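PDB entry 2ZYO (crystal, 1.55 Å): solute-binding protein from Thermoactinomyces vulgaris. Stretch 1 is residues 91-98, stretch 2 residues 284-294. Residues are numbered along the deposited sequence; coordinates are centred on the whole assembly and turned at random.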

ATOM      1  N   LYS A  91      -8.402 -15.597  12.045  1.00 22.54           N
ATOM      2  CA  LYS A  91      -9.687 -15.544  12.753  1.00 22.08           C
ATOM      3  C   LYS A  91     -10.812 -16.243  11.983  1.00 20.65           C
ATOM      4  O   LYS A  91     -11.953 -16.309  12.454  1.00 21.27           O
ATOM      5  CB  LYS A  91     -10.075 -14.094  13.059  1.00 24.25           C
ATOM      6  CG  LYS A  91      -9.127 -13.366  14.010  1.00 27.87           C
ATOM      7  CD  LYS A  91      -9.426 -13.661  15.472  1.00 30.73           C
ATOM      8  CE  LYS A  91      -8.366 -13.055  16.380  1.00 31.40           C
ATOM      9  NZ  LYS A  91      -8.309 -11.565  16.283  1.00 32.70           N
ATOM     10  N   GLY A  92     -10.479 -16.761  10.803  1.00 18.58           N
ATOM     11  CA  GLY A  92     -11.409 -17.555  10.001  1.00 16.91           C
ATOM     12  C   GLY A  92     -12.501 -16.750   9.322  1.00 15.69           C
ATOM     13  O   GLY A  92     -13.601 -17.259   9.096  1.00 14.53           O
ATOM     14  N   LEU A  93     -12.200 -15.494   9.000  1.00 13.92           N
ATOM     15  CA  LEU A  93     -13.138 -14.626   8.290  1.00 12.32           C
ATOM     16  C   LEU A  93     -13.187 -14.929   6.802  1.00 11.78           C
ATOM     17  O   LEU A  93     -14.220 -14.737   6.152  1.00 11.15           O
ATOM     18  CB  LEU A  93     -12.771 -13.152   8.481  1.00 14.47           C
ATOM     19  CG  LEU A  93     -13.386 -12.382   9.648  1.00 18.48           C
ATOM     20  CD1 LEU A  93     -12.925 -10.943   9.594  1.00 16.78           C
ATOM     21  CD2 LEU A  93     -14.905 -12.451   9.606  1.00 17.48           C
ATOM     22  N   LEU A  94     -12.061 -15.391   6.268  1.00 10.23           N
ATOM     23  CA  LEU A  94     -11.921 -15.620   4.837  1.00 10.61           C
ATOM     24  C   LEU A  94     -11.587 -17.071   4.535  1.00 12.16           C
ATOM     25  O   LEU A  94     -10.975 -17.761   5.350  1.00 13.96           O
ATOM     26  CB  LEU A  94     -10.830 -14.713   4.256  1.00 10.72           C
ATOM     27  CG  LEU A  94     -10.956 -13.202   4.481  1.00 10.64           C
ATOM     28  CD1 LEU A  94      -9.745 -12.498   3.907  1.00  9.68           C
ATOM     29  CD2 LEU A  94     -12.245 -12.639   3.886  1.00  9.98           C
ATOM     30  N   GLN A  95     -12.010 -17.528   3.361  1.00 11.04           N
ATOM     31  CA  GLN A  95     -11.623 -18.842   2.860  1.00 10.34           C
ATOM     32  C   GLN A  95     -10.804 -18.661   1.586  1.00 11.49           C
ATOM     33  O   GLN A  95     -10.970 -17.659   0.884  1.00  9.96           O
ATOM     34  CB  GLN A  95     -12.853 -19.720   2.612  1.00 10.52           C
ATOM     35  CG  GLN A  95     -13.860 -19.157   1.625  1.00 11.48           C
ATOM     36  CD  GLN A  95     -14.991 -20.125   1.345  1.00 11.96           C
ATOM     37  OE1 GLN A  95     -14.759 -21.258   0.920  1.00 14.41           O
ATOM     38  NE2 GLN A  95     -16.221 -19.684   1.576  1.00 11.90           N
ATOM     39  N   PRO A  96      -9.906 -19.617   1.284  1.00 10.27           N
ATOM     40  CA  PRO A  96      -9.081 -19.471   0.084  1.00 11.49           C
ATOM     41  C   PRO A  96      -9.918 -19.486  -1.187  1.00 12.43           C
ATOM     42  O   PRO A  96     -11.018 -20.045  -1.197  1.00 14.31           O
ATOM     43  CB  PRO A  96      -8.188 -20.716   0.117  1.00 12.08           C
ATOM     44  CG  PRO A  96      -8.233 -21.196   1.520  1.00 13.01           C
ATOM     45  CD  PRO A  96      -9.596 -20.860   2.012  1.00 11.68           C
ATOM     46  N   ILE A  97      -9.408 -18.858  -2.243  1.00 10.96           N
ATOM     47  CA  ILE A  97     -10.000 -19.024  -3.563  1.00 11.87           C
ATOM     48  C   ILE A  97      -9.255 -20.113  -4.320  1.00 10.74           C
ATOM     49  O   ILE A  97      -8.054 -20.320  -4.118  1.00 12.38           O
ATOM     50  CB  ILE A  97     -10.050 -17.710  -4.388  1.00 11.30           C
ATOM     51  CG1 ILE A  97      -8.659 -17.082  -4.534  1.00 12.32           C
ATOM     52  CG2 ILE A  97     -11.043 -16.733  -3.762  1.00 13.09           C
ATOM     53  CD1 ILE A  97      -8.562 -16.063  -5.670  1.00 12.12           C
ATOM     54  N   GLN A  98      -9.984 -20.816  -5.177  1.00 11.35           N
ATOM     55  CA  GLN A  98      -9.403 -21.861  -5.995  1.00 13.22           C
ATOM     56  C   GLN A  98      -9.477 -21.456  -7.460  1.00 12.67           C
ATOM     57  O   GLN A  98     -10.524 -21.570  -8.105  1.00 13.67           O
ATOM     58  CB  GLN A  98     -10.101 -23.199  -5.736  1.00 15.26           C
ATOM     59  CG  GLN A  98      -9.896 -23.712  -4.318  1.00 21.40           C
ATOM     60  CD  GLN A  98     -10.555 -25.051  -4.082  1.00 25.50           C
ATOM     61  OE1 GLN A  98     -11.750 -25.127  -3.791  1.00 28.74           O
ATOM     62  NE2 GLN A  98      -9.773 -26.121  -4.192  1.00 27.83           N
ATOM     63  N   TRP A 284     -10.222  -8.319  -3.869  1.00  8.77           N
ATOM     64  CA  TRP A 284     -11.485  -8.944  -3.492  1.00  7.56           C
ATOM     65  C   TRP A 284     -11.171 -10.232  -2.754  1.00  8.28           C
ATOM     66  O   TRP A 284     -10.352 -11.031  -3.222  1.00  9.43           O
ATOM     67  CB  TRP A 284     -12.320  -9.290  -4.726  1.00  8.30           C
ATOM     68  CG  TRP A 284     -12.958  -8.129  -5.417  1.00  8.68           C
ATOM     69  CD1 TRP A 284     -12.726  -7.708  -6.696  1.00  8.68           C
ATOM     70  CD2 TRP A 284     -13.950  -7.247  -4.876  1.00  8.99           C
ATOM     71  NE1 TRP A 284     -13.506  -6.613  -6.984  1.00 10.12           N
ATOM     72  CE2 TRP A 284     -14.264  -6.307  -5.884  1.00  8.58           C
ATOM     73  CE3 TRP A 284     -14.595  -7.152  -3.636  1.00  8.35           C
ATOM     74  CZ2 TRP A 284     -15.204  -5.288  -5.692  1.00  8.44           C
ATOM     75  CZ3 TRP A 284     -15.527  -6.136  -3.443  1.00  8.51           C
ATOM     76  CH2 TRP A 284     -15.819  -5.215  -4.467  1.00  9.83           C
ATOM     77  N   TYR A 285     -11.827 -10.434  -1.613  1.00  7.87           N
ATOM     78  CA  TYR A 285     -11.658 -11.652  -0.818  1.00  8.31           C
ATOM     79  C   TYR A 285     -12.981 -12.391  -0.697  1.00  7.27           C
ATOM     80  O   TYR A 285     -14.046 -11.809  -0.905  1.00  7.03           O
ATOM     81  CB  TYR A 285     -11.077 -11.331   0.566  1.00  8.56           C
ATOM     82  CG  TYR A 285      -9.968 -10.308   0.515  1.00 10.05           C
ATOM     83  CD1 TYR A 285      -8.850 -10.509  -0.293  1.00 12.53           C
ATOM     84  CD2 TYR A 285     -10.046  -9.131   1.254  1.00  8.89           C
ATOM     85  CE1 TYR A 285      -7.836  -9.564  -0.364  1.00 12.09           C
ATOM     86  CE2 TYR A 285      -9.028  -8.178   1.195  1.00 10.20           C
ATOM     87  CZ  TYR A 285      -7.932  -8.404   0.383  1.00 13.24           C
ATOM     88  OH  TYR A 285      -6.925  -7.473   0.312  1.00 13.54           O
ATOM     89  N   LEU A 286     -12.903 -13.679  -0.377  1.00  7.36           N
ATOM     90  CA  LEU A 286     -14.077 -14.537  -0.286  1.00  8.23           C
ATOM     91  C   LEU A 286     -14.388 -14.860   1.169  1.00  7.53           C
ATOM     92  O   LEU A 286     -13.581 -15.490   1.859  1.00  8.49           O
ATOM     93  CB  LEU A 286     -13.842 -15.826  -1.085  1.00  8.55           C
ATOM     94  CG  LEU A 286     -14.932 -16.903  -1.127  1.00  8.34           C
ATOM     95  CD1 LEU A 286     -16.249 -16.358  -1.657  1.00  8.41           C
ATOM     96  CD2 LEU A 286     -14.460 -18.086  -1.963  1.00  9.16           C
ATOM     97  N   SER A 287     -15.559 -14.425   1.624  1.00  8.95           N
ATOM     98  CA  SER A 287     -15.986 -14.671   2.996  1.00  8.04           C
ATOM     99  C   SER A 287     -16.050 -16.163   3.288  1.00  8.60           C
ATOM    100  O   SER A 287     -16.551 -16.940   2.474  1.00  9.51           O
ATOM    101  CB  SER A 287     -17.357 -14.046   3.252  1.00  8.34           C
ATOM    102  OG  SER A 287     -17.898 -14.490   4.487  1.00  9.59           O
ATOM    103  N   ALA A 288     -15.552 -16.547   4.460  1.00  8.03           N
ATOM    104  CA  ALA A 288     -15.619 -17.936   4.918  1.00  7.56           C
ATOM    105  C   ALA A 288     -17.067 -18.377   5.132  1.00  8.33           C
ATOM    106  O   ALA A 288     -17.357 -19.573   5.195  1.00 10.25           O
ATOM    107  CB  ALA A 288     -14.816 -18.109   6.196  1.00  8.47           C
ATOM    108  N   TYR A 289     -17.966 -17.399   5.224  1.00  8.27           N
ATOM    109  CA  TYR A 289     -19.380 -17.658   5.481  1.00  8.97           C
ATOM    110  C   TYR A 289     -20.219 -17.709   4.208  1.00  9.03           C
ATOM    111  O   TYR A 289     -21.428 -17.941   4.266  1.00 10.83           O
ATOM    112  CB  TYR A 289     -19.934 -16.614   6.458  1.00  8.51           C
ATOM    113  CG  TYR A 289     -19.190 -16.605   7.769  1.00  8.57           C
ATOM    114  CD1 TYR A 289     -19.523 -17.501   8.783  1.00  8.48           C
ATOM    115  CD2 TYR A 289     -18.134 -15.721   7.985  1.00  9.40           C
ATOM    116  CE1 TYR A 289     -18.833 -17.507   9.986  1.00 11.40           C
ATOM    117  CE2 TYR A 289     -17.437 -15.721   9.185  1.00 11.70           C
ATOM    118  CZ  TYR A 289     -17.791 -16.615  10.179  1.00 12.26           C
ATOM    119  OH  TYR A 289     -17.098 -16.616  11.366  1.00 12.85           O
ATOM    120  N   SER A 290     -19.576 -17.512   3.059  1.00  8.71           N
ATOM    121  CA  SER A 290     -20.273 -17.614   1.782  1.00  9.05           C
ATOM    122  C   SER A 290     -20.726 -19.046   1.534  1.00 11.11           C
ATOM    123  O   SER A 290     -19.949 -19.991   1.704  1.00 11.49           O
ATOM    124  CB  SER A 290     -19.387 -17.150   0.626  1.00  9.36           C
ATOM    125  OG  SER A 290     -20.067 -17.319  -0.609  1.00  9.63           O
ATOM    126  N   LYS A 291     -21.986 -19.188   1.133  1.00 12.36           N
ATOM    127  CA  LYS A 291     -22.568 -20.489   0.809  1.00 12.79           C
ATOM    128  C   LYS A 291     -22.314 -20.844  -0.654  1.00 11.91           C
ATOM    129  O   LYS A 291     -22.641 -21.947  -1.102  1.00 12.71           O
ATOM    130  CB  LYS A 291     -24.074 -20.490   1.096  1.00 14.53           C
ATOM    131  CG  LYS A 291     -24.448 -20.190   2.545  1.00 18.72           C
ATOM    132  CD  LYS A 291     -24.338 -21.424   3.433  1.00 24.21           C
ATOM    133  CE  LYS A 291     -24.801 -21.134   4.859  1.00 25.97           C
ATOM    134  NZ  LYS A 291     -26.188 -20.579   4.937  1.00 30.06           N
ATOM    135  N   TYR A 292     -21.722 -19.906  -1.393  1.00 10.04           N
ATOM    136  CA  TYR A 292     -21.489 -20.083  -2.825  1.00  9.63           C
ATOM    137  C   TYR A 292     -20.054 -19.742  -3.240  1.00  9.98           C
ATOM    138  O   TYR A 292     -19.846 -18.845  -4.059  1.00 10.47           O
ATOM    139  CB  TYR A 292     -22.488 -19.248  -3.637  1.00 10.19           C
ATOM    140  CG  TYR A 292     -23.927 -19.442  -3.223  1.00 13.75           C
ATOM    141  CD1 TYR A 292     -24.664 -20.536  -3.680  1.00 13.89           C
ATOM    142  CD2 TYR A 292     -24.551 -18.533  -2.369  1.00 14.37           C
ATOM    143  CE1 TYR A 292     -25.991 -20.719  -3.293  1.00 15.20           C
ATOM    144  CE2 TYR A 292     -25.873 -18.704  -1.979  1.00 15.31           C
ATOM    145  CZ  TYR A 292     -26.586 -19.796  -2.445  1.00 15.68           C
ATOM    146  OH  TYR A 292     -27.895 -19.964  -2.057  1.00 19.59           O
ATOM    147  N   PRO A 293     -19.059 -20.472  -2.695  1.00 10.04           N
ATOM    148  CA  PRO A 293     -17.658 -20.164  -2.998  1.00 10.21           C
ATOM    149  C   PRO A 293     -17.311 -20.235  -4.492  1.00  9.97           C
ATOM    150  O   PRO A 293     -16.590 -19.370  -4.993  1.00 10.49           O
ATOM    151  CB  PRO A 293     -16.881 -21.226  -2.207  1.00 12.08           C
ATOM    152  CG  PRO A 293     -17.863 -22.318  -1.956  1.00 11.52           C
ATOM    153  CD  PRO A 293     -19.171 -21.624  -1.779  1.00 11.32           C
ATOM    154  N   LYS A 294     -17.825 -21.238  -5.200  1.00 10.44           N
ATOM    155  CA  LYS A 294     -17.497 -21.403  -6.622  1.00 10.22           C
ATOM    156  C   LYS A 294     -18.083 -20.293  -7.492  1.00  8.27           C
ATOM    157  O   LYS A 294     -17.381 -19.717  -8.324  1.00  8.48           O
ATOM    158  CB  LYS A 294     -17.918 -22.781  -7.138  1.00 12.92           C
ATOM    159  CG  LYS A 294     -17.147 -23.931  -6.507  1.00 17.03           C
ATOM    160  CD  LYS A 294     -17.590 -25.268  -7.073  1.00 20.71           C
ATOM    161  CE  LYS A 294     -16.826 -26.416  -6.432  1.00 23.55           C
ATOM    162  NZ  LYS A 294     -17.292 -27.742  -6.933  1.00 25.59           N
TER
HETATM  163  O   HOH W   1     -10.617 -14.920   0.740  1.00  8.77           O
HETATM  164  O   HOH W   2     -18.019 -21.878   1.824  1.00 25.58           O

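Residues 91-98 meet residues 284-294 from the same chain in a short antiparallel pairing that buries 537 Å² in all; touching residues lie at least 189 positions apart in sequence. Lys-91 takes no part. Gly-92 closes the preceding helix in a Schellman motif, its positive phi (74°) being one that glycine adopts readily; its carbonyl O packs 3.3 Å from Ala-288 CB. Leu-93 supplies the first bond: Ala-288 N donates to Leu-93 O at 2.8 Å and 175°, almost straight. The CA-to-CB bond of Leu-93 points away, but the side chain reaches back so that CD2 lies 4.2 Å from Tyr-289 CE2, at the edge of the ring. Leu-94 pairs with Ser-287 as a non-hydrogen-bonded bridge, and its CA lies 3.4 Å from Leu-286 O in a CA-H...O contact, while its CD2 packs 3.8 Å from Tyr-285 CB.

Gln-95, the residue most covered by the other stretch, binds through both backbone and side chain. Its N donates to Leu-286 O (3.0 Å, 168°), and its CG rests 3.7 Å from Leu-286 CG on the same side of the pairing. With chi1 p and chi2 t, the amide reaches the turn that follows the strand, where NE2 donates to Ser-287 O (2.9 Å, 176°). That same Ser-287 O accepts from Ser-290 N at 3.1 Å, closing the type I turn, so Ser-287 O accepts two hydrogen bonds, one from the turn and one from Gln-95 NE2. Water 2 extends the link, accepting from Gln-95 NE2 (2.8 Å) and donating to Ser-290 O (2.7 Å). Water 1 accepts from Leu-286 N (2.8 Å) and lies 2.8 Å from Gln-95 O, linking the two backbones. Beyond, the CA-to-CB bond of Pro-96 points away, and Ile-97 adds an apolar contact, CG2 to Leu-286 CB at 4.0 Å. Gln-98 makes no contact.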